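Long-range contacts in putative phosphosugar isomerases (Salmonella typhimurium LT2, PDB 3FKJ), which probably acts as a sugar isomerase of the SIS family, binding phosphorylated carbohydrate derivatives: residues Met20-Glu25 with Ala156-Trp161; Ala118-Val123 with Tyr136-Gln141; Leu234-Trp239 with Thr337-Met342. All coordinates share one frame; numbering follows the deposited sequence.

Contact 1 of 3, residues Met20-Glu25 with Ala156-Trp161; sequences MSVAHE and AAYSLW
Behind the helical face from which Tyr158 and Trp161 reach Ala23 and His24, Ser159 OG is gripped by three groups: it accepts from Gly58 N, and its single proton faces two carbonyls, Ala156 O at 2.6 Å and Gly54 O, which must share or compete for it. The bond to Ala156 lies in the carbonyl plane and ties Ser159 to its own helix, while the two glycines anchor it to the region around helix 56-65. Across the contact itself the meeting is apolar. Ala23 CB enters the cleft between two aromatic rings, 3.8 Å from the centroid of the Tyr158 ring and 3.6 Å from the centroid of the five-membered ring of Trp161. Over both rings the methyl lies above the face, a pair of CH-pi contacts from one methyl, each 28° off the ring normal. These residues belong to the first turn of helix 22-35 and the early part of helix 155-170, two helices on one side of the five-stranded parallel sheet of the SIS domain, packed with Ala23 CA and Tyr158 CA 6.6 Å apart. His24 CB adds a third CH-pi contact, over the six-membered ring of Trp161. With CG anti to the backbone N (chi1 -169°), the imidazole runs on past the rim of the indole; the planes are 18° apart, but the rings are offset, with little face shared. Met20 SE lies 4.0 Å above the opposite face of the imidazole, over its centre, which leaves the ring held between selenium and indole. Its NE2 is hydrogen-bonded to Tyr176 OH, and Trp161 NE1 is fixed by Ala152 O. Ser21, at the N-cap position, makes no capping bond; its OG instead approaches Trp161 CZ2 obliquely at 3.5 Å.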
# COMPACT_ATOMS: atom_id res chain seq x y z
N MSE A 20 -10.76 -7.34 32.54
CA MSE A 20 -10.45 -7.29 31.14
C MSE A 20 -11.10 -6.11 30.44
O MSE A 20 -12.31 -5.88 30.60
CB MSE A 20 -10.93 -8.58 30.49
CG MSE A 20 -9.96 -9.74 30.68
SE MSE A 20 -10.10 -10.88 29.20
CE MSE A 20 -11.67 -11.74 29.81
N SER A 21 -10.28 -5.40 29.65
CA SER A 21 -10.72 -4.44 28.65
C SER A 21 -11.98 -4.99 27.98
O SER A 21 -12.06 -6.18 27.65
CB SER A 21 -9.63 -4.29 27.54
OG SER A 21 -8.88 -3.08 27.52
N VAL A 22 -12.92 -4.10 27.68
CA VAL A 22 -14.04 -4.41 26.80
C VAL A 22 -13.59 -4.92 25.44
O VAL A 22 -14.14 -5.91 24.93
CB VAL A 22 -14.91 -3.14 26.55
CG1 VAL A 22 -15.93 -3.35 25.42
CG2 VAL A 22 -15.60 -2.73 27.83
N ALA A 23 -12.59 -4.24 24.85
CA ALA A 23 -12.04 -4.63 23.56
C ALA A 23 -11.27 -5.96 23.66
O ALA A 23 -11.44 -6.83 22.81
CB ALA A 23 -11.14 -3.54 23.00
N HIS A 24 -10.44 -6.12 24.68
CA HIS A 24 -9.75 -7.40 24.96
C HIS A 24 -10.74 -8.58 25.01
O HIS A 24 -10.55 -9.57 24.33
CB HIS A 24 -9.00 -7.28 26.28
CG HIS A 24 -8.05 -8.39 26.59
ND1 HIS A 24 -7.26 -8.38 27.72
CD2 HIS A 24 -7.72 -9.52 25.91
CE1 HIS A 24 -6.51 -9.47 27.73
NE2 HIS A 24 -6.76 -10.17 26.64
N GLU A 25 -11.82 -8.45 25.78
CA GLU A 25 -12.76 -9.55 25.94
C GLU A 25 -13.55 -9.85 24.67
O GLU A 25 -13.76 -11.01 24.34
CB GLU A 25 -13.72 -9.28 27.10
CG GLU A 25 -14.21 -10.52 27.81
CD GLU A 25 -14.54 -10.30 29.33
OE1 GLU A 25 -14.57 -9.14 29.81
OE2 GLU A 25 -14.77 -11.30 30.03
N ALA A 156 -9.12 1.64 15.19
CA ALA A 156 -7.77 1.16 14.89
C ALA A 156 -7.23 0.29 16.00
O ALA A 156 -6.52 -0.69 15.71
CB ALA A 156 -6.81 2.34 14.62
N ALA A 157 -7.56 0.63 17.26
CA ALA A 157 -7.17 -0.18 18.41
C ALA A 157 -7.67 -1.64 18.26
O ALA A 157 -6.96 -2.57 18.59
CB ALA A 157 -7.69 0.44 19.71
N TYR A 158 -8.90 -1.81 17.79
CA TYR A 158 -9.49 -3.14 17.63
C TYR A 158 -8.75 -3.97 16.58
O TYR A 158 -8.71 -5.20 16.67
CB TYR A 158 -10.98 -3.02 17.30
CG TYR A 158 -11.91 -3.10 18.50
CD1 TYR A 158 -12.21 -4.32 19.09
CD2 TYR A 158 -12.48 -1.97 19.04
CE1 TYR A 158 -13.09 -4.40 20.18
CE2 TYR A 158 -13.32 -2.04 20.12
CZ TYR A 158 -13.62 -3.26 20.69
OH TYR A 158 -14.47 -3.30 21.76
N SER A 159 -8.13 -3.31 15.60
CA SER A 159 -7.31 -4.03 14.63
C SER A 159 -6.18 -4.74 15.40
O SER A 159 -5.83 -5.86 15.06
CB SER A 159 -6.75 -3.14 13.50
OG SER A 159 -5.67 -2.32 13.91
N LEU A 160 -5.64 -4.08 16.43
CA LEU A 160 -4.49 -4.63 17.14
C LEU A 160 -4.95 -5.69 18.13
O LEU A 160 -4.31 -6.72 18.28
CB LEU A 160 -3.64 -3.54 17.81
CG LEU A 160 -2.33 -4.01 18.49
CD1 LEU A 160 -1.40 -4.79 17.59
CD2 LEU A 160 -1.61 -2.86 19.12
N TRP A 161 -6.09 -5.45 18.80
CA TRP A 161 -6.70 -6.44 19.70
C TRP A 161 -6.99 -7.76 18.96
O TRP A 161 -6.66 -8.84 19.43
CB TRP A 161 -8.00 -5.92 20.33
CG TRP A 161 -7.82 -4.92 21.47
CD1 TRP A 161 -8.20 -3.63 21.47
CD2 TRP A 161 -7.23 -5.17 22.75
NE1 TRP A 161 -7.90 -3.04 22.68
CE2 TRP A 161 -7.29 -3.96 23.49
CE3 TRP A 161 -6.65 -6.30 23.35
CZ2 TRP A 161 -6.81 -3.85 24.80
CZ3 TRP A 161 -6.14 -6.18 24.65
CH2 TRP A 161 -6.22 -4.96 25.36

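Contact 2 of 3, residues Ala118-Val123 with Tyr136-Gln141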
# COMPACT_ATOMS: atom_id res chain seq x y z
N ALA A 118 -15.35 -16.63 7.71
CA ALA A 118 -15.90 -15.90 8.85
C ALA A 118 -15.71 -14.41 8.61
O ALA A 118 -14.64 -13.98 8.14
CB ALA A 118 -15.28 -16.32 10.16
N THR A 119 -16.74 -13.64 8.95
CA THR A 119 -16.70 -12.19 8.82
C THR A 119 -16.80 -11.52 10.21
O THR A 119 -17.61 -11.89 11.01
CB THR A 119 -17.82 -11.68 7.88
OG1 THR A 119 -19.08 -12.19 8.32
CG2 THR A 119 -17.59 -12.11 6.46
N ILE A 120 -15.91 -10.56 10.48
CA ILE A 120 -15.99 -9.72 11.69
C ILE A 120 -16.21 -8.29 11.20
O ILE A 120 -15.40 -7.74 10.43
CB ILE A 120 -14.70 -9.76 12.56
CG1 ILE A 120 -14.32 -11.20 12.98
CG2 ILE A 120 -14.84 -8.86 13.79
CD1 ILE A 120 -12.96 -11.31 13.66
N GLY A 121 -17.32 -7.69 11.63
CA GLY A 121 -17.68 -6.34 11.24
C GLY A 121 -17.49 -5.36 12.37
O GLY A 121 -18.09 -5.52 13.44
N LEU A 122 -16.65 -4.33 12.12
CA LEU A 122 -16.49 -3.19 13.05
C LEU A 122 -17.40 -2.04 12.59
O LEU A 122 -17.30 -1.57 11.43
CB LEU A 122 -15.03 -2.74 13.09
CG LEU A 122 -13.94 -3.54 13.83
CD1 LEU A 122 -13.81 -4.95 13.31
CD2 LEU A 122 -12.63 -2.82 13.63
N VAL A 123 -18.30 -1.59 13.46
CA VAL A 123 -19.24 -0.51 13.14
C VAL A 123 -19.26 0.50 14.28
O VAL A 123 -18.95 0.17 15.41
CB VAL A 123 -20.70 -1.01 12.89
CG1 VAL A 123 -20.75 -2.06 11.78
CG2 VAL A 123 -21.35 -1.55 14.18
N TYR A 136 -19.80 -11.76 13.28
CA TYR A 136 -19.52 -11.15 14.57
C TYR A 136 -19.45 -9.65 14.37
O TYR A 136 -18.92 -9.18 13.35
CB TYR A 136 -18.20 -11.68 15.15
CG TYR A 136 -18.07 -13.20 15.16
CD1 TYR A 136 -17.58 -13.89 14.04
CD2 TYR A 136 -18.44 -13.96 16.30
CE1 TYR A 136 -17.47 -15.27 14.03
CE2 TYR A 136 -18.31 -15.35 16.30
CZ TYR A 136 -17.84 -16.01 15.17
OH TYR A 136 -17.71 -17.39 15.20
N ILE A 137 -19.98 -8.90 15.33
CA ILE A 137 -20.09 -7.44 15.26
C ILE A 137 -19.38 -6.79 16.45
O ILE A 137 -19.62 -7.16 17.59
CB ILE A 137 -21.57 -6.97 15.28
CG1 ILE A 137 -22.34 -7.55 14.09
CG2 ILE A 137 -21.63 -5.44 15.25
CD1 ILE A 137 -23.85 -7.69 14.32
N ILE A 138 -18.53 -5.82 16.18
CA ILE A 138 -17.91 -5.01 17.23
C ILE A 138 -18.41 -3.59 17.05
O ILE A 138 -18.29 -3.01 15.98
CB ILE A 138 -16.37 -5.06 17.14
CG1 ILE A 138 -15.86 -6.45 17.57
CG2 ILE A 138 -15.77 -3.95 18.01
CD1 ILE A 138 -14.75 -7.06 16.68
N GLU A 139 -18.99 -3.02 18.10
CA GLU A 139 -19.34 -1.61 18.08
C GLU A 139 -18.18 -0.87 18.72
O GLU A 139 -18.02 -0.89 19.95
CB GLU A 139 -20.61 -1.37 18.85
CG GLU A 139 -21.83 -1.90 18.12
CD GLU A 139 -23.04 -1.93 19.00
OE1 GLU A 139 -23.41 -0.85 19.50
OE2 GLU A 139 -23.59 -3.02 19.19
N TYR A 140 -17.33 -0.30 17.88
CA TYR A 140 -16.17 0.41 18.38
C TYR A 140 -16.63 1.76 18.85
O TYR A 140 -17.72 2.21 18.49
CB TYR A 140 -15.05 0.54 17.33
CG TYR A 140 -15.41 1.24 16.05
CD1 TYR A 140 -15.46 2.62 15.96
CD2 TYR A 140 -15.66 0.52 14.88
CE1 TYR A 140 -15.76 3.26 14.78
CE2 TYR A 140 -15.96 1.15 13.69
CZ TYR A 140 -16.02 2.52 13.64
OH TYR A 140 -16.30 3.16 12.44
N GLN A 141 -15.80 2.42 19.64
CA GLN A 141 -16.09 3.76 20.10
C GLN A 141 -15.40 4.85 19.28
O GLN A 141 -14.31 4.65 18.72
CB GLN A 141 -15.72 3.86 21.56
CG GLN A 141 -16.50 2.87 22.38
CD GLN A 141 -16.81 3.40 23.70
OE1 GLN A 141 -16.05 3.23 24.62
NE2 GLN A 141 -17.91 4.13 23.80
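Strands 118-123 and 136-139 run parallel, 18° apart, pairing Ile120 with Tyr136 through Val123 with Glu139 by five backbone hydrogen bonds, from Tyr136 N to Thr119 O at one end to Tyr140 N to Val123 O at the other, the straightest being Gly121 N to Tyr136 O, 2.8 Å with 176° at the hydrogen. On the face bearing Ile120, Leu122 and Ile138, the last reaches out with its CD1, which presses on Ile120 CG2 at 3.4 Å, closer than usual for carbons. Leu122 runs beside Ile138, CD1 to CD1 at 4.1 Å. On the other face Val123 CG2 meets Ile137 CG2 at 4.0 Å and the aliphatic CG of Glu139. Beyond the strand, Tyr140 has CG between its backbone N and carbonyl carbon (chi1 58°), which turns the ring so that Val123 O sits 3.3 Å above its plane; the OH is bonded to Gln98 OE1. The pair forms a beta-alpha-beta crossover through helix 129-132. Strand 136-139 is one edge of the five-stranded sheet within this chain, strand 91-97 bonds the far side of 118-123, and helices 22-35 and 155-170 cover the Ile138 face with Ile30 and Tyr158.

Contact 3 of 3, residues Leu234-Trp239 with Thr337-Met342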
# COMPACT_ATOMS: atom_id res chain seq x y z
N LEU A 234 -5.96 15.58 4.90
CA LEU A 234 -5.40 16.67 4.10
C LEU A 234 -6.21 16.81 2.84
O LEU A 234 -6.76 17.88 2.61
CB LEU A 234 -3.91 16.47 3.85
CG LEU A 234 -2.99 16.71 5.07
CD1 LEU A 234 -1.53 16.39 4.76
CD2 LEU A 234 -3.06 18.14 5.60
N LEU A 235 -6.38 15.72 2.07
CA LEU A 235 -7.26 15.71 0.90
C LEU A 235 -8.76 15.84 1.33
O LEU A 235 -9.47 16.77 0.93
CB LEU A 235 -7.02 14.43 0.07
CG LEU A 235 -5.66 14.29 -0.61
CD1 LEU A 235 -5.45 12.87 -1.10
CD2 LEU A 235 -5.50 15.27 -1.77
N GLU A 236 -9.23 14.93 2.16
CA GLU A 236 -10.66 14.87 2.46
C GLU A 236 -11.20 16.09 3.21
O GLU A 236 -12.28 16.60 2.87
CB GLU A 236 -11.01 13.61 3.26
CG GLU A 236 -12.51 13.37 3.46
CD GLU A 236 -12.78 12.18 4.33
OE1 GLU A 236 -11.97 11.22 4.28
OE2 GLU A 236 -13.78 12.20 5.10
N MSE A 237 -10.48 16.51 4.24
CA MSE A 237 -11.06 17.38 5.27
C MSE A 237 -10.44 18.75 5.29
O MSE A 237 -10.84 19.60 6.10
CB MSE A 237 -10.94 16.72 6.63
CG MSE A 237 -11.62 15.33 6.73
SE MSE A 237 -12.18 14.83 8.57
CE MSE A 237 -12.06 12.96 8.38
N GLN A 238 -9.48 18.97 4.40
CA GLN A 238 -8.83 20.26 4.26
C GLN A 238 -8.66 20.74 2.85
O GLN A 238 -8.28 21.88 2.65
CB GLN A 238 -7.45 20.27 4.96
CG GLN A 238 -7.48 20.22 6.46
CD GLN A 238 -8.13 21.44 7.07
OE1 GLN A 238 -7.52 22.49 7.14
NE2 GLN A 238 -9.34 21.29 7.55
N TRP A 239 -8.92 19.89 1.87
CA TRP A 239 -8.63 20.18 0.46
C TRP A 239 -7.18 20.66 0.21
O TRP A 239 -6.97 21.60 -0.52
CB TRP A 239 -9.63 21.15 -0.18
CG TRP A 239 -11.05 20.78 -0.01
CD1 TRP A 239 -11.57 19.51 0.10
CD2 TRP A 239 -12.18 21.68 -0.01
NE1 TRP A 239 -12.95 19.58 0.23
CE2 TRP A 239 -13.34 20.89 0.17
CE3 TRP A 239 -12.31 23.08 -0.14
CZ2 TRP A 239 -14.63 21.47 0.25
CZ3 TRP A 239 -13.59 23.64 -0.05
CH2 TRP A 239 -14.72 22.82 0.14
N THR A 337 -15.27 18.99 9.19
CA THR A 337 -16.52 18.44 8.70
C THR A 337 -16.91 19.02 7.32
O THR A 337 -17.90 18.61 6.76
CB THR A 337 -17.66 18.71 9.74
OG1 THR A 337 -17.68 20.10 10.05
CG2 THR A 337 -17.43 17.93 11.08
N THR A 338 -16.14 19.95 6.77
CA THR A 338 -16.37 20.46 5.40
C THR A 338 -16.31 19.36 4.34
O THR A 338 -15.26 18.70 4.19
CB THR A 338 -15.28 21.50 4.98
OG1 THR A 338 -15.18 22.55 5.94
CG2 THR A 338 -15.58 22.09 3.58
N ARG A 339 -17.37 19.22 3.55
CA ARG A 339 -17.37 18.40 2.31
C ARG A 339 -18.06 19.10 1.14
O ARG A 339 -19.06 19.79 1.31
CB ARG A 339 -18.06 17.06 2.51
CG ARG A 339 -17.56 16.22 3.64
CD ARG A 339 -16.15 15.68 3.41
NE ARG A 339 -15.79 14.78 4.51
CZ ARG A 339 -15.39 15.16 5.73
NH1 ARG A 339 -15.20 16.44 6.04
NH2 ARG A 339 -15.13 14.25 6.64
N ARG A 340 -17.54 18.94 -0.08
CA ARG A 340 -18.32 19.34 -1.25
C ARG A 340 -18.94 18.14 -1.97
O ARG A 340 -19.85 18.30 -2.78
CB ARG A 340 -17.51 20.24 -2.19
CG ARG A 340 -16.25 19.64 -2.75
CD ARG A 340 -15.41 20.68 -3.40
NE ARG A 340 -14.00 20.33 -3.39
CZ ARG A 340 -13.03 21.12 -3.88
NH1 ARG A 340 -13.33 22.28 -4.44
NH2 ARG A 340 -11.77 20.76 -3.78
N TYR A 341 -18.49 16.93 -1.65
CA TYR A 341 -19.06 15.76 -2.32
C TYR A 341 -19.64 14.75 -1.37
O TYR A 341 -20.77 14.31 -1.56
CB TYR A 341 -18.01 15.09 -3.18
CG TYR A 341 -17.40 16.01 -4.19
CD1 TYR A 341 -18.20 16.75 -5.07
CD2 TYR A 341 -16.02 16.18 -4.25
CE1 TYR A 341 -17.64 17.60 -6.00
CE2 TYR A 341 -15.45 17.04 -5.18
CZ TYR A 341 -16.27 17.74 -6.06
OH TYR A 341 -15.70 18.58 -6.97
N MSE A 342 -18.86 14.35 -0.38
CA MSE A 342 -19.29 13.31 0.56
C MSE A 342 -20.51 13.75 1.36
O MSE A 342 -20.53 14.83 1.96
CB MSE A 342 -18.14 12.95 1.50
CG MSE A 342 -18.35 11.67 2.28
SE MSE A 342 -16.90 11.36 3.52
CE MSE A 342 -15.45 11.78 2.33
O HOH W 1 -12.84 19.41 3.36
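Glu236 and Arg339 form the buried, tightly packed part of the contact, a salt bridge with Glu236 OE2 2.9 Å from Arg339 NH2. The hydrogen bond within it is weak, bent to 122° at the hydrogen; the carboxylate and guanidinium planes stand 74° apart. Arg339 gets there by bending at its second torsion (chi2 -69°), which folds its guanidinium so that one face rests on Glu236 CG and Met237 CG. Its NH1 is held by Thr338 O, 2.9 Å away and well above that carbonyl plane, and by Leu336 O. Met342 lays its methyl CE over a face of the carboxylate, 3.3 Å from Glu236 OE2, while its selenium lies at the edge of the guanidinium.

Trp239, which leaves the helix with positive phi, stands by contrast on the partly exposed side, where water enters the contact. One face of its indole carries the extended Arg340, a stacked cation-pi pair with CZ 4.1 Å from the centroid of the five-membered ring. On the opposite face a water bridges the two backbones, donating to Glu236 O at 2.9 Å and to Thr338 O at 2.7 Å. Thr338 CG2 touches the rim carbons CZ2 and CH2 of the indole.

The second subunit takes up the outer polar ends: its Glu259 forms a salt bridge with Arg340 NH1, and its Glu256 bonds Trp239 NE1, so the C-terminal segment takes part in the dimer interface. Inward, helix 223-238 leans through Leu234 on strand 213-218 and through Gln238 on helix 313-331.

Overall arrangement
From the N terminus, helix 22-35 starts the chain's first contact, and contact 1 closes a long loop when helix 155-170 returns to it. Contact 2 falls wholly within that loop, closing a short crossover at the edge of the five-stranded sheet. The two touch directly, since Tyr158 packs on Ile138, Leu122 and Tyr140; together they bind helices to the sheet of the first half. Contact 3 follows in series and crosses neither: its loop spans much of the second half, tying the end of helix 223-238, beside the four-stranded sheet, to the C-terminal segment. Its centre lies about 30 Å from that of contact 1, on the opposite side of the chain's centre.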